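Long-range contacts in beta-galactosidase (Bacteroides thetaiotaomicron, PDB 5MUI), which probably hydrolyses arabinofuranosidic linkages in the plant pectin rhamnogalacturonan II as a gut-bacterial glycoside hydrolase, and is seen here with bound glycan: residues L165-A170 with L203-S208; M224-G229 with G243-K248. All blocks are in the same frame, centred on the assembly; numbering follows the deposited sequence.

Interaction 1. Residues L165-A170 with L203-S208; sequences LFVGLA and LTQYKS. With 8PK (4-O-[(1R)-1-hydroxyethyl]-2-O-methyl-alpha-L-fucopyranose), chain B; FUB (beta-L-arabinofuranose), chain C.
L165 meets T204 and Q205 through two nearly straight hydrogen bonds. The amide of L165 donates to T204 OG1 (N to OG1 3.0 Å, 161° at the hydrogen), and Q205 N returns a bond to L165 O. T204 extends its hydroxyl anti to the backbone N (chi1 178°), beside its own carbonyl carbon; there OG1 can also donate to Q205 O at 3.2 Å, so two bonds fix its rotation. L165 lies alongside T204, and its CD1 approaches Y206 CD1 obliquely at 4.2 Å. In this five-bladed beta-propeller the contact is a seam between neighbouring blades, strand 166-172 of one meeting the innermost strand, 204-212, of the next. Q205 crosses F166 at about a right angle, its amide plane perpendicular to the ring; NE2 lies at the ring edge near F166 CD1 (4.1 Å) and makes a weak hydrogen bond to L190 O. V167 CG1 touches S208 OG at 3.6 Å, a hydroxyl hydrogen-bonded to T149. On the pocket side, arabinofuranose C2 sits 3.8 Å above one face of the Y206 ring, toward its rim, while Y206 OH comes within 3.5 Å of C2 of the methylated fucose derivative.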
loop_
_atom_site.group_PDB
_atom_site.type_symbol
_atom_site.label_atom_id
_atom_site.label_comp_id
_atom_site.label_asym_id
_atom_site.label_seq_id
_atom_site.Cartn_x
_atom_site.Cartn_y
_atom_site.Cartn_z
ATOM N N LEU A 165 -14.476 2.394 -6.548
ATOM C CA LEU A 165 -14.055 2.270 -5.160
ATOM C C LEU A 165 -13.806 3.672 -4.588
ATOM O O LEU A 165 -13.329 4.550 -5.302
ATOM C CB LEU A 165 -12.776 1.458 -5.076
ATOM C CG LEU A 165 -12.772 0.047 -5.689
ATOM C CD1 LEU A 165 -11.318 -0.382 -5.930
ATOM C CD2 LEU A 165 -13.523 -0.934 -4.807
ATOM N N PHE A 166 -14.125 3.882 -3.313
ATOM C CA PHE A 166 -13.942 5.170 -2.624
ATOM C C PHE A 166 -13.151 4.989 -1.336
ATOM O O PHE A 166 -13.013 3.863 -0.854
ATOM C CB PHE A 166 -15.288 5.791 -2.245
ATOM C CG PHE A 166 -16.313 5.755 -3.342
ATOM C CD1 PHE A 166 -15.994 6.179 -4.621
ATOM C CD2 PHE A 166 -17.593 5.290 -3.092
ATOM C CE1 PHE A 166 -16.944 6.124 -5.645
ATOM C CE2 PHE A 166 -18.547 5.249 -4.104
ATOM C CZ PHE A 166 -18.215 5.652 -5.384
ATOM N N VAL A 167 -12.695 6.092 -0.743
ATOM C CA VAL A 167 -11.871 6.026 0.472
ATOM C C VAL A 167 -12.733 6.056 1.742
ATOM O O VAL A 167 -13.487 7.024 1.978
ATOM C CB VAL A 167 -10.833 7.173 0.515
ATOM C CG1 VAL A 167 -9.946 7.049 1.730
ATOM C CG2 VAL A 167 -9.968 7.176 -0.745
ATOM N N GLY A 168 -12.573 5.022 2.580
ATOM C CA GLY A 168 -13.255 4.889 3.868
ATOM C C GLY A 168 -12.363 5.155 5.060
ATOM O O GLY A 168 -11.125 5.093 4.937
ATOM N N LEU A 169 -12.992 5.454 6.206
ATOM C CA LEU A 169 -12.274 5.679 7.494
ATOM C C LEU A 169 -12.769 4.721 8.588
ATOM O O LEU A 169 -13.983 4.575 8.784
ATOM C CB LEU A 169 -12.481 7.100 8.001
ATOM C CG LEU A 169 -11.704 7.521 9.267
ATOM C CD1 LEU A 169 -10.194 7.511 9.040
ATOM C CD2 LEU A 169 -12.198 8.880 9.770
ATOM N N ALA A 170 -11.828 4.091 9.279
ATOM C CA ALA A 170 -12.131 3.210 10.387
ATOM C C ALA A 170 -11.235 3.525 11.576
ATOM O O ALA A 170 -10.184 4.158 11.430
ATOM C CB ALA A 170 -11.976 1.758 9.964
ATOM N N LEU A 203 -12.262 8.397 -12.140
ATOM C CA LEU A 203 -12.714 7.030 -12.472
ATOM C C LEU A 203 -12.914 6.119 -11.244
ATOM O O LEU A 203 -13.887 5.371 -11.160
ATOM C CB LEU A 203 -11.724 6.363 -13.439
ATOM C CG LEU A 203 -11.556 7.081 -14.777
ATOM C CD1 LEU A 203 -10.359 6.533 -15.518
ATOM C CD2 LEU A 203 -12.828 6.956 -15.608
ATOM N N THR A 204 -11.960 6.150 -10.328
ATOM C CA THR A 204 -12.013 5.349 -9.099
ATOM C C THR A 204 -10.818 5.735 -8.226
ATOM O O THR A 204 -9.831 6.293 -8.729
ATOM C CB THR A 204 -12.042 3.821 -9.384
ATOM O OG1 THR A 204 -12.045 3.089 -8.144
ATOM C CG2 THR A 204 -10.837 3.413 -10.197
ATOM N N GLN A 205 -10.937 5.510 -6.915
ATOM C CA GLN A 205 -9.827 5.730 -5.989
ATOM C C GLN A 205 -9.280 4.363 -5.588
ATOM O O GLN A 205 -9.988 3.353 -5.743
ATOM C CB GLN A 205 -10.282 6.578 -4.777
ATOM C CG GLN A 205 -10.558 8.036 -5.168
ATOM C CD GLN A 205 -11.599 8.785 -4.346
ATOM O OE1 GLN A 205 -11.607 10.034 -4.346
ATOM N NE2 GLN A 205 -12.470 8.065 -3.643
ATOM N N TYR A 206 -8.019 4.331 -5.136
ATOM C CA TYR A 206 -7.365 3.103 -4.735
ATOM C C TYR A 206 -6.747 3.240 -3.339
ATOM O O TYR A 206 -7.429 3.711 -2.434
ATOM C CB TYR A 206 -6.359 2.668 -5.790
ATOM C CG TYR A 206 -6.929 2.215 -7.099
ATOM C CD1 TYR A 206 -7.598 0.978 -7.216
ATOM C CD2 TYR A 206 -6.769 3.005 -8.252
ATOM C CE1 TYR A 206 -8.103 0.552 -8.452
ATOM C CE2 TYR A 206 -7.269 2.588 -9.473
ATOM C CZ TYR A 206 -7.930 1.381 -9.576
ATOM O OH TYR A 206 -8.370 1.035 -10.838
ATOM N N LYS A 207 -5.503 2.796 -3.137
ATOM C CA LYS A 207 -4.863 2.834 -1.807
ATOM C C LYS A 207 -4.657 4.254 -1.259
ATOM O O LYS A 207 -4.325 5.175 -2.020
ATOM C CB LYS A 207 -3.501 2.094 -1.829
ATOM C CG LYS A 207 -2.784 2.210 -0.482
ATOM C CD LYS A 207 -1.570 1.347 -0.327
ATOM C CE LYS A 207 -1.032 1.544 1.093
ATOM N NZ LYS A 207 0.085 0.593 1.255
ATOM N N SER A 208 -4.849 4.415 0.054
ATOM C CA SER A 208 -4.535 5.651 0.772
ATOM C C SER A 208 -3.742 5.349 2.025
ATOM O O SER A 208 -3.880 4.262 2.607
ATOM C CB SER A 208 -5.812 6.392 1.183
ATOM O OG SER A 208 -6.712 5.524 1.868
HETATM O O9 8PK B . -14.280 1.317 -14.735
HETATM C C8 8PK B . -13.275 1.819 -13.863
HETATM C C10 8PK B . -13.892 2.080 -12.489
HETATM O O4 8PK B . -12.183 0.888 -13.781
HETATM C C4 8PK B . -11.512 0.588 -15.027
HETATM C C5 8PK B . -11.010 -0.855 -14.969
HETATM C C6 8PK B . -12.130 -1.790 -14.519
HETATM O O5 8PK B . -9.907 -1.014 -14.054
HETATM C C3 8PK B . -10.349 1.545 -15.295
HETATM O O3 8PK B . -10.798 2.902 -15.331
HETATM C C2 8PK B . -9.274 1.355 -14.219
HETATM O O2 8PK B . -8.166 2.276 -14.416
HETATM C C7 8PK B . -8.207 3.452 -13.595
HETATM C C1 8PK B . -8.809 -0.119 -14.227
HETATM O O5 FUB C . -2.675 -2.180 -4.052
HETATM C C5 FUB C . -4.091 -1.931 -4.193
HETATM C C4 FUB C . -4.539 -1.267 -5.503
HETATM O O4 FUB C . -4.991 -2.234 -6.472
HETATM C C3 FUB C . -3.525 -0.420 -6.240
HETATM O O3 FUB C . -3.408 0.895 -5.671
HETATM C C2 FUB C . -4.102 -0.421 -7.660
HETATM O O2 FUB C . -3.133 -0.128 -8.679
HETATM C C1 FUB C . -4.767 -1.794 -7.819
#

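Interaction 2. Residues M224-G229 with G243-K248; sequences MFYNAG and GIALSK. With FUB (beta-L-arabinofuranose), chain C.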
loop_
_atom_site.group_PDB
_atom_site.type_symbol
_atom_site.label_atom_id
_atom_site.label_comp_id
_atom_site.label_asym_id
_atom_site.label_seq_id
_atom_site.Cartn_x
_atom_site.Cartn_y
_atom_site.Cartn_z
ATOM N N MET A 224 -2.800 12.904 3.730
ATOM C CA MET A 224 -3.065 11.649 3.003
ATOM C C MET A 224 -2.383 11.633 1.628
ATOM O O MET A 224 -2.556 12.574 0.853
ATOM C CB MET A 224 -4.579 11.445 2.816
ATOM C CG MET A 224 -5.004 10.131 2.122
ATOM S SD MET A 224 -6.764 10.189 1.594
ATOM C CE MET A 224 -7.573 10.136 3.194
ATOM N N PHE A 225 -1.621 10.567 1.351
ATOM C CA PHE A 225 -1.164 10.218 0.017
ATOM C C PHE A 225 -2.041 9.098 -0.501
ATOM O O PHE A 225 -2.259 8.078 0.209
ATOM C CB PHE A 225 0.313 9.765 0.024
ATOM C CG PHE A 225 1.281 10.907 0.001
ATOM C CD1 PHE A 225 1.518 11.659 1.149
ATOM C CD2 PHE A 225 1.897 11.283 -1.193
ATOM C CE1 PHE A 225 2.400 12.738 1.111
ATOM C CE2 PHE A 225 2.802 12.344 -1.238
ATOM C CZ PHE A 225 3.043 13.075 -0.076
ATOM N N TYR A 226 -2.590 9.273 -1.704
ATOM C CA TYR A 226 -3.459 8.227 -2.299
ATOM C C TYR A 226 -3.329 8.173 -3.794
ATOM O O TYR A 226 -2.954 9.177 -4.415
ATOM C CB TYR A 226 -4.948 8.376 -1.909
ATOM C CG TYR A 226 -5.717 9.600 -2.419
ATOM C CD1 TYR A 226 -5.422 10.890 -1.953
ATOM C CD2 TYR A 226 -6.805 9.451 -3.304
ATOM C CE1 TYR A 226 -6.177 12.003 -2.368
ATOM C CE2 TYR A 226 -7.574 10.539 -3.713
ATOM C CZ TYR A 226 -7.259 11.824 -3.259
ATOM O OH TYR A 226 -8.022 12.919 -3.678
ATOM N N ASN A 227 -3.561 6.997 -4.382
ATOM C CA ASN A 227 -3.541 6.910 -5.859
ATOM C C ASN A 227 -4.945 6.677 -6.376
ATOM O O ASN A 227 -5.796 6.198 -5.635
ATOM C CB ASN A 227 -2.484 5.911 -6.397
ATOM C CG ASN A 227 -2.711 4.470 -5.936
ATOM O OD1 ASN A 227 -2.558 4.161 -4.749
ATOM N ND2 ASN A 227 -2.974 3.569 -6.890
ATOM N N ALA A 228 -5.177 7.061 -7.630
ATOM C CA ALA A 228 -6.489 7.030 -8.248
ATOM C C ALA A 228 -6.348 7.002 -9.748
ATOM O O ALA A 228 -5.262 7.281 -10.266
ATOM C CB ALA A 228 -7.279 8.262 -7.824
ATOM N N GLY A 229 -7.458 6.690 -10.424
ATOM C CA GLY A 229 -7.519 6.605 -11.897
ATOM C C GLY A 229 -8.288 7.767 -12.543
ATOM O O GLY A 229 -9.295 8.256 -11.984
ATOM N N GLY A 243 -1.633 11.596 -5.488
ATOM C CA GLY A 243 -1.957 12.930 -4.964
ATOM C C GLY A 243 -2.140 13.006 -3.467
ATOM O O GLY A 243 -2.071 12.001 -2.753
ATOM N N ILE A 244 -2.412 14.224 -2.997
ATOM C CA ILE A 244 -2.496 14.558 -1.595
ATOM C C ILE A 244 -3.890 15.129 -1.194
ATOM O O ILE A 244 -4.493 15.907 -1.960
ATOM C CB ILE A 244 -1.385 15.577 -1.258
ATOM C CG1 ILE A 244 -0.011 14.893 -1.312
ATOM C CG2 ILE A 244 -1.566 16.174 0.140
ATOM C CD1 ILE A 244 1.137 15.882 -1.362
ATOM N N ALA A 245 -4.386 14.730 -0.024
ATOM C CA ALA A 245 -5.482 15.436 0.647
ATOM C C ALA A 245 -5.119 15.756 2.100
ATOM O O ALA A 245 -4.227 15.130 2.683
ATOM C CB ALA A 245 -6.789 14.654 0.545
ATOM N N LEU A 246 -5.788 16.760 2.657
ATOM C CA LEU A 246 -5.400 17.381 3.912
ATOM C C LEU A 246 -6.589 17.498 4.867
ATOM O O LEU A 246 -7.712 17.758 4.413
ATOM C CB LEU A 246 -4.809 18.771 3.611
ATOM C CG LEU A 246 -3.630 18.805 2.638
ATOM C CD1 LEU A 246 -3.355 20.222 2.156
ATOM C CD2 LEU A 246 -2.382 18.193 3.277
ATOM N N SER A 247 -6.343 17.288 6.167
ATOM C CA SER A 247 -7.376 17.435 7.211
ATOM C C SER A 247 -6.848 17.938 8.569
ATOM O O SER A 247 -5.687 17.694 8.944
ATOM C CB SER A 247 -8.105 16.088 7.412
ATOM O OG SER A 247 -9.055 16.140 8.468
ATOM N N LYS A 248 -7.734 18.638 9.310
ATOM C CA LYS A 248 -7.468 19.068 10.691
ATOM C C LYS A 248 -7.999 18.067 11.730
ATOM O O LYS A 248 -7.591 18.114 12.889
ATOM C CB LYS A 248 -8.137 20.433 10.984
ATOM C CG LYS A 248 -7.655 21.633 10.175
HETATM O O5 FUB C . -2.675 -2.180 -4.052
HETATM C C5 FUB C . -4.091 -1.931 -4.193
HETATM C C4 FUB C . -4.539 -1.267 -5.503
HETATM O O4 FUB C . -4.991 -2.234 -6.472
HETATM C C3 FUB C . -3.525 -0.420 -6.240
HETATM O O3 FUB C . -3.408 0.895 -5.671
HETATM C C2 FUB C . -4.102 -0.421 -7.660
HETATM O O2 FUB C . -3.133 -0.128 -8.679
HETATM C C1 FUB C . -4.767 -1.794 -7.819
#
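M224 and A245 form one antiparallel hydrogen-bonded pair, and Y226 and G243 form another; each contributes two backbone bonds. The shortest runs from M224 N to A245 O at 2.8 Å, and the straightest from G243 N to Y226 O (175° at the hydrogen). Between them F225 and I244 make the non-hydrogen-bonded pair, where weaker CA-H...O contacts fill in: I244 CA lies 3.2 Å from M224 O, and F225 CA 3.4 Å from G243 O. These are the two middle strands of a four-stranded propeller blade, joined as a beta hairpin. Apolar contacts divide by face of the sheet. On the face carrying F225 and I244, these two side chains run side by side, and I244 CG1 makes a CH-pi contact 3.8 Å from the F225 ring centroid, while I244 CD1 reaches the far end of the ring, 3.6 Å from F225 CZ. On the other face, the Y226 ring leans toward the partner strand; its CE1 rests 4.0 Å from A245 CB, and I244 C lies near the ring plane at its edge. Polar side-chain bonds lead out of the hairpin. Y226 OH is hydrogen-bonded to E201, and N227, with CG between its backbone N and carbonyl carbon (chi1 61°), turns its amide toward the pocket, where ND2 donates to O3 of the arabinofuranose at 3.0 Å. D273, K334 and Q240 also hydrogen-bond this sugar.

Overall arrangement
Both contacts are buried, and their centres lie about 10 Å apart on the same side of the chain's centre. Interaction 1 crosses between blades, so a single backbone-to-backbone bond is supplemented by a threonine hydroxyl and mixed side-chain contacts; interaction 2 lies within one blade and follows a regular antiparallel ladder of four such bonds. They meet through strands 204-212 and 222-231, neighbours in that same blade: T204 O and G229 N, 2.9 Å apart, and Y206 N and N227 O, at the same separation, are probable hydrogen bonds. Each also reaches the arabinofuranose, but interaction 1 offers an aromatic face, whereas interaction 2 offers an amide donor.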